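Local coordinates for AlkD2 (Streptococcus mutans, PDB 6M9M), which is of unknown function but binds inosine-5'-monophosphate and belongs to the HEAT-like repeat family of DNA glycosylases, at residues R76-V79 and S80-N83; D35-Y38 and I39-L42; A126-G129 and L130-W133. All blocks are in the same frame, centred on the assembly; numbering follows the deposited sequence. Where two conformers were deposited one is given.

Overall arrangement
Followed from the N terminus, the three contacts come in series along an all-helical HEAT-like repeat chain, and none nests within or crosses another. Contact 2 comes first, at the start of helix 36-47, whose side chains there touch helices 2-13 and 52-65. Contact 1 turns the chain out of helix 69-79 toward helix 85-102, its centre about 20 Å from that of contact 2. Contact 3 leads out of helix 120-129 into the loop before helix 143-151, its centre about 18 Å from that of contact 1. Each closes a local turn; bound inosine-5'-monophosphate lies about 11 Å from the side chain of Asp82 (contact 1) and about 8 Å from that of Glu128 (contact 3).

Contact 1. Residues R76-V79 and S80-N83; sequences RDEV and SKDN
A type I beta turn from Val79 to Asp82 takes the chain out of helix 69-79 toward the IMP-binding Trp85 and Arg86, closed by Asp82 N donating to Val79 O over 2.9 Å; one residue earlier, Lys81 N reaches Glu78 O at 3.0 Å. Both donors stand more than 50° out of the planes of the carbonyls they use. The hydroxyl of Ser80 reaches back along the chain: with chi1 at 57°, OG sits between its own backbone N and carbonyl carbon and donates to Arg76 O at 2.8 Å. Thr122 OG1 also bonds to Arg76 O, which is held by two hydroxyls. On the outer side of the turn, Glu78 and Lys81 run side by side in the same direction. The Glu78 chain bends at chi2 (-60°) while Lys81 stays extended beyond CG, and this brings NZ to the syn side of Glu78 OE1 in a salt bridge of 2.8 Å. Lys81 CE passes 3.4 Å from Asp77 O. Arg76 grips the neighbouring Asp77 side-on: NE meets OD1 and NH2 meets OD2, both at 2.9 Å, with the carboxylate at the edge of the guanidinium. Arg76 NH1 has a further salt bridge to Glu113, whereas the carboxylate of Asp82 takes Arg55 as a salt-bridge partner and accepts from Asn84 N. Val79 faces Val59 and Phe62 of helix 52-65 as well as Leu91 of helix 85-102, and Ser80 leans on Leu91 and on His121 of helix 120-129, so the turn is wedged among three helices.

Contact 2. Residues D35-Y38 and I39-L42; sequences DGEY and IKKL
Glu37 and Lys40 are brought together by contrasting chain shapes: the Glu37 chain bends at chi2, with chi1 -43° and chi2 -45°, while Lys40 runs straight beyond CG. The two side chains therefore lie alongside each other, and Lys40 NZ comes to the syn side of Glu37 OE2 at 3.0 Å, forming an i to i+3 salt bridge. The lysine's methylenes pass over the backbone on their way, CG lying 3.2 Å from Gly36 O. Tyr38 takes a different course. Its CG stands anti to the backbone N (chi1 171°), which lays the ring next to Ile39, where CD2 meets Ile39 CD1 at 3.8 Å. The first turns of helix 36-47 carry the i to i+4 bonds Ile39 N to Asp35 O at 3.1 Å, Lys40 N to Gly36 O at 2.9 Å and Leu42 N to Tyr38 O at 3.1 Å. Asp35 is the N-cap: its OD2 accepts from Glu37 N at 2.9 Å, met from above the carboxylate plane. Ile39 reaches Leu61 and Leu65 of helix 52-65, and Leu42 packs on Tyr57 of that helix and on Met2 and Val6 of helix 2-13. Ile39 and Leu42 thus pack into the neighbouring helices, while the charged groups of Glu37 and Lys40 pair at the side, the lysine chain still resting on Leu65. Lys40 NZ has Asp68 as its stronger partner besides Glu37, and the two carboxylates would be expected to stabilise its positive charge; the acids Asp35 and Glu37, at the N-terminal end, would be expected to interact favourably with the helix dipole.

Contact 3. Residues A126-G129 and L130-W133; sequences ATEG and LRIW
Trp133 reaches back to Thr127 in this HEAT-like repeat protein, where helix 120-129 ends and the chain bends into the loop before helix 143-151. The packed side is built on the indole. Its NE1 donates to Thr127 O at 3.0 Å with an N-H...O angle of 160°, the oxygen approaching edge-on, 11° out of the indole plane. Leu130 CB sits 3.5 Å above one ring face, offset toward the rim, and Phe139 adds an edge-to-face contact. In one of its two deposited conformers Leu130 also packs on Ile111 and Phe95, and its amide keeps only a weak 3.5 Å bond to Ala126 O as the helix gives way. Looser and more polar is the side of Glu128 and Arg131, both partly exposed. Arg131 NH1 meets Glu128 OE1 at 3.2 Å in a salt bridge, the two flat groups turned 84° apart; Arg131 bends at chi3 to place the guanidinium there. Each has a stronger partner on helix 159-175, Ser164 for Glu128 and Asp171 for Arg131. After Arg131 the chain bends away through a cis peptide to Ile132. A water donates to Glu128 O at 2.8 Å and, weakly, to Arg131 O at 3.3 Å.

Contact 1. Residues R76-V79 and S80-N83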
# COMPACT_ATOMS: atom_id res chain seq x y z
N ARG A 76 4.29 0.10 9.19
CA ARG A 76 5.51 0.23 8.39
C ARG A 76 6.50 -0.88 8.68
O ARG A 76 7.10 -1.44 7.76
CB ARG A 76 6.16 1.58 8.71
CG ARG A 76 7.35 1.96 7.84
CD ARG A 76 8.06 3.21 8.35
NE ARG A 76 8.71 2.92 9.62
CZ ARG A 76 9.04 3.81 10.55
NH1 ARG A 76 8.78 5.09 10.37
NH2 ARG A 76 9.61 3.39 11.66
N ASP A 77 6.67 -1.22 9.96
CA ASP A 77 7.78 -2.06 10.36
C ASP A 77 7.40 -3.48 10.77
O ASP A 77 8.25 -4.35 10.75
CB ASP A 77 8.52 -1.42 11.54
CG ASP A 77 9.28 -0.17 11.16
OD1 ASP A 77 9.44 0.11 9.95
OD2 ASP A 77 9.70 0.53 12.10
N GLU A 78 6.16 -3.71 11.20
CA GLU A 78 5.74 -5.02 11.68
C GLU A 78 4.75 -5.71 10.75
O GLU A 78 4.97 -6.86 10.40
CB GLU A 78 5.18 -4.96 13.10
CG GLU A 78 6.07 -4.23 14.08
CD GLU A 78 7.46 -4.83 14.25
OE1 GLU A 78 7.69 -6.00 13.87
OE2 GLU A 78 8.32 -4.12 14.80
N VAL A 79 3.69 -5.03 10.30
CA VAL A 79 2.77 -5.66 9.36
C VAL A 79 3.52 -6.03 8.08
O VAL A 79 3.19 -7.03 7.42
CB VAL A 79 1.55 -4.76 9.09
CG1 VAL A 79 0.64 -5.42 8.06
CG2 VAL A 79 0.79 -4.49 10.39
N SER A 80 4.51 -5.22 7.70
CA SER A 80 5.31 -5.49 6.52
C SER A 80 6.07 -6.81 6.59
O SER A 80 6.51 -7.28 5.54
CB SER A 80 6.28 -4.34 6.32
OG SER A 80 7.08 -4.19 7.48
N LYS A 81 6.19 -7.44 7.77
CA LYS A 81 6.80 -8.76 7.90
C LYS A 81 5.83 -9.91 7.64
O LYS A 81 6.24 -11.07 7.63
CB LYS A 81 7.40 -8.94 9.31
CG LYS A 81 8.51 -7.96 9.64
CD LYS A 81 8.83 -8.03 11.15
CE LYS A 81 9.98 -7.13 11.51
NZ LYS A 81 10.17 -7.07 12.97
N ASP A 82 4.55 -9.64 7.42
CA ASP A 82 3.57 -10.71 7.32
C ASP A 82 3.89 -11.63 6.16
O ASP A 82 4.18 -11.17 5.05
CB ASP A 82 2.17 -10.10 7.16
CG ASP A 82 1.08 -11.02 7.64
OD1 ASP A 82 0.85 -12.06 6.98
OD2 ASP A 82 0.47 -10.72 8.69
N ASN A 83 3.85 -12.94 6.41
CA ASN A 83 4.15 -13.92 5.38
C ASN A 83 2.97 -14.25 4.48
O ASN A 83 3.11 -15.10 3.59
CB ASN A 83 4.77 -15.20 5.97
CG ASN A 83 3.80 -16.01 6.79
OD1 ASN A 83 2.59 -15.82 6.70
ND2 ASN A 83 4.32 -16.97 7.55

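Contact 2. Residues D35-Y38 and I39-L42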
# COMPACT_ATOMS: atom_id res chain seq x y z
N ASP A 35 -14.82 3.95 20.52
CA ASP A 35 -13.71 4.86 20.76
C ASP A 35 -12.39 4.29 20.24
O ASP A 35 -12.12 3.10 20.36
CB ASP A 35 -13.57 5.15 22.25
CG ASP A 35 -12.36 5.99 22.55
OD1 ASP A 35 -12.39 7.20 22.26
OD2 ASP A 35 -11.35 5.44 23.05
N GLY A 36 -11.56 5.19 19.69
CA GLY A 36 -10.32 4.78 19.07
C GLY A 36 -9.33 4.09 20.00
O GLY A 36 -8.58 3.21 19.56
N GLU A 37 -9.29 4.48 21.28
CA GLU A 37 -8.32 3.83 22.16
C GLU A 37 -8.69 2.37 22.41
O GLU A 37 -7.81 1.52 22.50
CB GLU A 37 -8.15 4.62 23.46
CG GLU A 37 -8.05 6.15 23.31
CD GLU A 37 -7.12 6.62 22.20
OE1 GLU A 37 -7.47 7.61 21.52
OE2 GLU A 37 -6.04 6.02 22.01
N TYR A 38 -9.99 2.06 22.47
CA TYR A 38 -10.44 0.67 22.54
C TYR A 38 -10.13 -0.07 21.24
O TYR A 38 -9.62 -1.20 21.26
CB TYR A 38 -11.94 0.64 22.83
CG TYR A 38 -12.57 -0.73 22.72
CD1 TYR A 38 -12.61 -1.59 23.80
CD2 TYR A 38 -13.10 -1.17 21.51
CE1 TYR A 38 -13.19 -2.85 23.70
CE2 TYR A 38 -13.67 -2.43 21.39
CZ TYR A 38 -13.70 -3.26 22.49
OH TYR A 38 -14.28 -4.51 22.37
N ILE A 39 -10.44 0.53 20.09
CA ILE A 39 -10.23 -0.14 18.81
C ILE A 39 -8.75 -0.40 18.55
O ILE A 39 -8.41 -1.38 17.88
CB ILE A 39 -10.92 0.65 17.68
CG1 ILE A 39 -12.44 0.62 17.88
CG2 ILE A 39 -10.57 0.08 16.31
CD1 ILE A 39 -13.05 -0.76 17.72
N LYS A 40 -7.85 0.45 19.05
CA LYS A 40 -6.42 0.16 18.93
C LYS A 40 -6.07 -1.16 19.61
O LYS A 40 -5.33 -1.98 19.06
CB LYS A 40 -5.58 1.30 19.51
CG LYS A 40 -5.59 2.55 18.63
CD LYS A 40 -5.04 3.76 19.35
CE LYS A 40 -5.44 5.03 18.62
NZ LYS A 40 -4.93 6.27 19.27
N LYS A 41 -6.60 -1.37 20.83
CA LYS A 41 -6.34 -2.62 21.54
C LYS A 41 -6.90 -3.80 20.77
O LYS A 41 -6.25 -4.85 20.64
CB LYS A 41 -6.96 -2.54 22.94
CG LYS A 41 -6.43 -1.41 23.79
CD LYS A 41 -7.15 -1.31 25.14
CE LYS A 41 -6.70 -0.09 25.90
NZ LYS A 41 -7.33 -0.01 27.25
N LEU A 42 -8.11 -3.65 20.23
CA LEU A 42 -8.71 -4.71 19.42
C LEU A 42 -7.87 -5.01 18.18
O LEU A 42 -7.67 -6.18 17.83
CB LEU A 42 -10.13 -4.31 19.04
CG LEU A 42 -10.83 -5.29 18.09
CD1 LEU A 42 -10.91 -6.70 18.66
CD2 LEU A 42 -12.22 -4.75 17.73

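Contact 3. Residues A126-G129 and L130-W133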
# COMPACT_ATOMS: atom_id res chain seq x y z
N ALA A 126 3.72 1.11 -0.44
CA ALA A 126 3.54 2.48 -0.89
C ALA A 126 3.38 2.57 -2.40
O ALA A 126 2.49 3.28 -2.90
CB ALA A 126 4.71 3.34 -0.43
N THR A 127 4.23 1.87 -3.16
CA THR A 127 4.13 1.96 -4.61
C THR A 127 2.79 1.42 -5.10
O THR A 127 2.15 2.03 -5.96
CB THR A 127 5.29 1.25 -5.32
OG1 THR A 127 5.30 -0.15 -5.01
CG2 THR A 127 6.63 1.88 -4.95
N GLU A 128 2.37 0.27 -4.57
CA GLU A 128 1.14 -0.37 -5.02
C GLU A 128 -0.09 0.31 -4.45
O GLU A 128 -1.10 0.47 -5.15
CB GLU A 128 1.15 -1.84 -4.61
CG GLU A 128 -0.01 -2.66 -5.16
CD GLU A 128 0.09 -2.98 -6.64
OE1 GLU A 128 1.18 -2.78 -7.25
OE2 GLU A 128 -0.92 -3.46 -7.19
N GLY A 129 -0.05 0.70 -3.19
CA GLY A 129 -1.24 1.21 -2.53
C GLY A 129 -1.77 2.50 -3.12
O GLY A 129 -2.97 2.74 -3.10
N LEU A 130 -0.89 3.33 -3.68
CA LEU A 130 -1.30 4.59 -4.27
C LEU A 130 -1.72 4.45 -5.74
O LEU A 130 -2.19 5.44 -6.32
CB LEU A 130 -0.20 5.64 -4.12
CG LEU A 130 -0.24 6.43 -2.80
CD1 LEU A 130 -0.01 5.53 -1.60
CD2 LEU A 130 0.77 7.57 -2.87
N ARG A 131 -1.59 3.27 -6.35
CA ARG A 131 -2.03 3.13 -7.74
C ARG A 131 -3.55 3.31 -7.82
O ARG A 131 -4.29 2.82 -6.96
CB ARG A 131 -1.67 1.73 -8.25
CG ARG A 131 -0.16 1.49 -8.41
CD ARG A 131 0.12 0.06 -8.86
NE ARG A 131 -0.42 -0.15 -10.20
CZ ARG A 131 -0.56 -1.33 -10.77
NH1 ARG A 131 -0.17 -2.42 -10.14
NH2 ARG A 131 -1.08 -1.40 -11.99
N ILE A 132 -4.03 4.03 -8.84
CA ILE A 132 -3.28 4.79 -9.83
C ILE A 132 -2.87 6.13 -9.21
O ILE A 132 -3.72 6.89 -8.75
CB ILE A 132 -4.16 4.99 -11.09
CG1 ILE A 132 -4.48 3.63 -11.70
CG2 ILE A 132 -3.47 5.94 -12.05
CD1 ILE A 132 -5.54 3.66 -12.81
N TRP A 133 -1.57 6.42 -9.17
CA TRP A 133 -1.11 7.54 -8.36
C TRP A 133 -1.73 8.85 -8.82
O TRP A 133 -2.12 9.68 -8.00
CB TRP A 133 0.41 7.68 -8.40
CG TRP A 133 1.23 6.75 -7.56
CD1 TRP A 133 1.23 5.37 -7.57
CD2 TRP A 133 2.25 7.14 -6.64
NE1 TRP A 133 2.18 4.89 -6.69
CE2 TRP A 133 2.81 5.96 -6.10
CE3 TRP A 133 2.74 8.38 -6.20
CZ2 TRP A 133 3.83 5.99 -5.17
CZ3 TRP A 133 3.76 8.40 -5.27
CH2 TRP A 133 4.29 7.20 -4.77
O HOH W 1 -3.68 -0.28 -5.87